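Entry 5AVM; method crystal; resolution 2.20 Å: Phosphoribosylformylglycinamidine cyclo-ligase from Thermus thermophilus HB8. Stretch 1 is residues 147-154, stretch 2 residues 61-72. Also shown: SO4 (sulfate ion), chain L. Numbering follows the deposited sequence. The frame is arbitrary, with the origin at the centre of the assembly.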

# COMPACT_ATOMS: atom_id res chain seq x y z
N GLU B 147 -16.40 -11.18 -8.00
CA GLU B 147 -16.50 -10.84 -9.42
C GLU B 147 -16.71 -9.36 -9.63
O GLU B 147 -17.54 -8.74 -8.96
CB GLU B 147 -17.66 -11.60 -10.05
CG GLU B 147 -17.86 -11.28 -11.52
CD GLU B 147 -16.69 -11.73 -12.36
OE1 GLU B 147 -15.56 -11.26 -12.12
OE2 GLU B 147 -16.90 -12.57 -13.27
N GLY B 148 -15.95 -8.78 -10.56
CA GLY B 148 -16.07 -7.36 -10.87
C GLY B 148 -15.59 -6.39 -9.81
O GLY B 148 -15.63 -5.18 -10.03
N ALA B 149 -15.12 -6.90 -8.67
CA ALA B 149 -14.65 -6.06 -7.58
C ALA B 149 -13.22 -5.54 -7.78
O ALA B 149 -12.40 -6.15 -8.48
CB ALA B 149 -14.74 -6.82 -6.26
N TRP B 150 -12.95 -4.40 -7.14
CA TRP B 150 -11.65 -3.72 -7.18
C TRP B 150 -11.30 -3.19 -5.80
O TRP B 150 -12.18 -2.94 -4.98
CB TRP B 150 -11.70 -2.52 -8.12
CG TRP B 150 -11.54 -2.79 -9.58
CD1 TRP B 150 -12.47 -3.32 -10.43
CD2 TRP B 150 -10.39 -2.50 -10.37
NE1 TRP B 150 -11.96 -3.38 -11.71
CE2 TRP B 150 -10.69 -2.88 -11.70
CE3 TRP B 150 -9.12 -1.96 -10.09
CZ2 TRP B 150 -9.77 -2.74 -12.74
CZ3 TRP B 150 -8.21 -1.81 -11.13
CH2 TRP B 150 -8.54 -2.20 -12.44
N ASP B 151 -10.01 -2.99 -5.55
CA ASP B 151 -9.55 -2.44 -4.29
C ASP B 151 -8.53 -1.39 -4.70
O ASP B 151 -7.51 -1.69 -5.32
CB ASP B 151 -8.88 -3.51 -3.43
CG ASP B 151 -8.60 -3.02 -2.02
OD1 ASP B 151 -8.37 -1.81 -1.84
OD2 ASP B 151 -8.59 -3.84 -1.08
N ILE B 152 -8.82 -0.14 -4.35
CA ILE B 152 -7.95 0.97 -4.69
C ILE B 152 -7.27 1.46 -3.42
O ILE B 152 -7.91 2.03 -2.54
CB ILE B 152 -8.79 2.09 -5.34
CG1 ILE B 152 -9.57 1.50 -6.52
CG2 ILE B 152 -7.90 3.24 -5.77
CD1 ILE B 152 -10.59 2.43 -7.12
N ALA B 153 -5.96 1.21 -3.34
CA ALA B 153 -5.16 1.61 -2.19
C ALA B 153 -3.98 2.42 -2.68
O ALA B 153 -3.69 2.46 -3.88
CB ALA B 153 -4.68 0.40 -1.44
N GLY B 154 -3.28 3.08 -1.76
CA GLY B 154 -2.14 3.88 -2.14
C GLY B 154 -1.33 4.32 -0.94
O GLY B 154 -1.61 3.94 0.20
S SO4 L . -16.27 1.39 3.88
O1 SO4 L . -17.26 0.38 3.50
O2 SO4 L . -14.90 0.88 3.61
O3 SO4 L . -16.50 2.62 3.10
O4 SO4 L . -16.41 1.70 5.32
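Stretch 2 (61-72) DGVGTKTLLALE

Stretch 2 enters as the end of a strand, Asp61 and Gly62, turns through a loop, and continues as a helix that takes in Lys66 to Glu72. The strand part pairs antiparallel with strand 150-154. Asp61 N donates to Gly154 O at 3.1 Å, and Gly154 N donates to Asp61 O at 2.9 Å. Two residues on, Val63 N donates to Ile152 O at 2.6 Å. Between these bonds Ala153 faces Gly62, with their CA atoms 3.9 Å apart. The approach is tight. Gly62 CA lies 3.1 Å from Ile152 O, and Ala153 CA lies 3.1 Å from Asp61 O, both as CA-H...O contacts. Gly62 has no side chain, and a CB there would stand 3.6 Å from Ile152 O.

At Val63 the chain leaves the pairing. Gly64 follows with phi 103° and psi -171°, where a CB would be jammed against the carbonyl O of Val63, so glycine suits the turn. A water bridges the opening, accepting from Gly64 N at 2.6 Å and from Ile152 N at 3.0 Å. Thr67 OG1 donates to Gly64 O at 3.0 Å, tying the helix back to the loop.

The helix then crosses the strand at 122°, with a closest axis approach of 8.5 Å. Ile152 is the main bump of stretch 1. It fits between loop and helix: its CB meets Val63 CG2 at 3.4 Å, and its CD1 reaches to 3.8 Å from Thr67 OG1. Thr67 also points toward stretch 1, and its CG2 packs 4.0 Å from Trp150 CB. One turn later Leu71 fills the space beside Trp150 and Gly148. Leu71 CD1 lies 4.0 Å from Trp150 CD1, oblique to the ring, and 3.5 Å from Gly148 O. Leu68 starts sideways but its end swings in, bringing CD2 to 4.1 Å from Ala149 CB.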

# COMPACT_ATOMS: atom_id res chain seq x y z
N ASP B 61 -3.59 4.25 2.53
CA ASP B 61 -5.05 4.18 2.65
C ASP B 61 -5.67 3.43 1.49
O ASP B 61 -4.99 3.06 0.54
CB ASP B 61 -5.67 5.59 2.64
CG ASP B 61 -5.39 6.36 3.91
OD1 ASP B 61 -5.91 5.98 4.97
OD2 ASP B 61 -4.64 7.36 3.85
N GLY B 62 -6.98 3.23 1.58
CA GLY B 62 -7.72 2.55 0.54
C GLY B 62 -8.99 3.34 0.29
O GLY B 62 -9.46 4.03 1.19
N VAL B 63 -9.53 3.28 -0.92
CA VAL B 63 -10.76 4.00 -1.23
C VAL B 63 -11.88 3.41 -0.37
O VAL B 63 -12.63 4.14 0.29
CB VAL B 63 -11.11 3.89 -2.74
CG1 VAL B 63 -12.48 4.48 -3.01
CG2 VAL B 63 -10.07 4.63 -3.57
N GLY B 64 -11.96 2.09 -0.35
CA GLY B 64 -12.99 1.43 0.44
C GLY B 64 -14.13 0.91 -0.43
O GLY B 64 -14.04 0.93 -1.64
N THR B 65 -15.21 0.47 0.21
CA THR B 65 -16.36 -0.05 -0.51
C THR B 65 -17.00 0.99 -1.43
O THR B 65 -17.77 0.65 -2.33
CB THR B 65 -17.40 -0.61 0.48
OG1 THR B 65 -16.88 -1.81 1.08
CG2 THR B 65 -18.71 -0.93 -0.21
N LYS B 66 -16.66 2.26 -1.22
CA LYS B 66 -17.20 3.32 -2.08
C LYS B 66 -16.94 2.91 -3.53
O LYS B 66 -17.69 3.28 -4.43
CB LYS B 66 -16.52 4.66 -1.82
CG LYS B 66 -17.04 5.80 -2.68
CD LYS B 66 -16.56 7.14 -2.15
CE LYS B 66 -17.26 8.31 -2.82
NZ LYS B 66 -16.95 9.60 -2.12
N THR B 67 -15.86 2.16 -3.72
CA THR B 67 -15.45 1.69 -5.04
C THR B 67 -16.53 0.87 -5.72
O THR B 67 -16.76 1.02 -6.92
CB THR B 67 -14.17 0.83 -4.94
OG1 THR B 67 -13.11 1.61 -4.38
CG2 THR B 67 -13.75 0.35 -6.31
N LEU B 68 -17.20 0.01 -4.97
CA LEU B 68 -18.27 -0.81 -5.54
C LEU B 68 -19.43 0.09 -5.96
O LEU B 68 -20.04 -0.12 -7.01
CB LEU B 68 -18.71 -1.86 -4.53
CG LEU B 68 -17.55 -2.77 -4.14
CD1 LEU B 68 -17.97 -3.74 -3.05
CD2 LEU B 68 -17.07 -3.52 -5.38
N LEU B 69 -19.73 1.10 -5.14
CA LEU B 69 -20.81 2.03 -5.45
C LEU B 69 -20.53 2.76 -6.77
O LEU B 69 -21.43 2.95 -7.59
CB LEU B 69 -20.97 3.06 -4.33
CG LEU B 69 -22.07 4.12 -4.54
CD1 LEU B 69 -23.44 3.44 -4.59
CD2 LEU B 69 -22.02 5.13 -3.40
N ALA B 70 -19.27 3.16 -6.96
CA ALA B 70 -18.84 3.88 -8.16
C ALA B 70 -18.92 3.03 -9.42
O ALA B 70 -19.38 3.50 -10.47
CB ALA B 70 -17.42 4.41 -7.97
N LEU B 71 -18.45 1.79 -9.34
CA LEU B 71 -18.49 0.92 -10.50
C LEU B 71 -19.94 0.73 -10.93
O LEU B 71 -20.29 0.93 -12.10
CB LEU B 71 -17.85 -0.44 -10.17
CG LEU B 71 -16.33 -0.47 -9.96
CD1 LEU B 71 -15.96 -1.80 -9.32
CD2 LEU B 71 -15.61 -0.27 -11.28
N GLU B 72 -20.78 0.35 -9.97
CA GLU B 72 -22.20 0.14 -10.22
C GLU B 72 -22.82 1.33 -10.95
O GLU B 72 -23.50 1.15 -11.96
CB GLU B 72 -22.94 -0.09 -8.89
CG GLU B 72 -22.51 -1.34 -8.14
CD GLU B 72 -23.34 -1.58 -6.90
OE1 GLU B 72 -23.30 -0.74 -5.97
OE2 GLU B 72 -24.05 -2.61 -6.86
O HOH W 1 -10.54 0.53 -1.94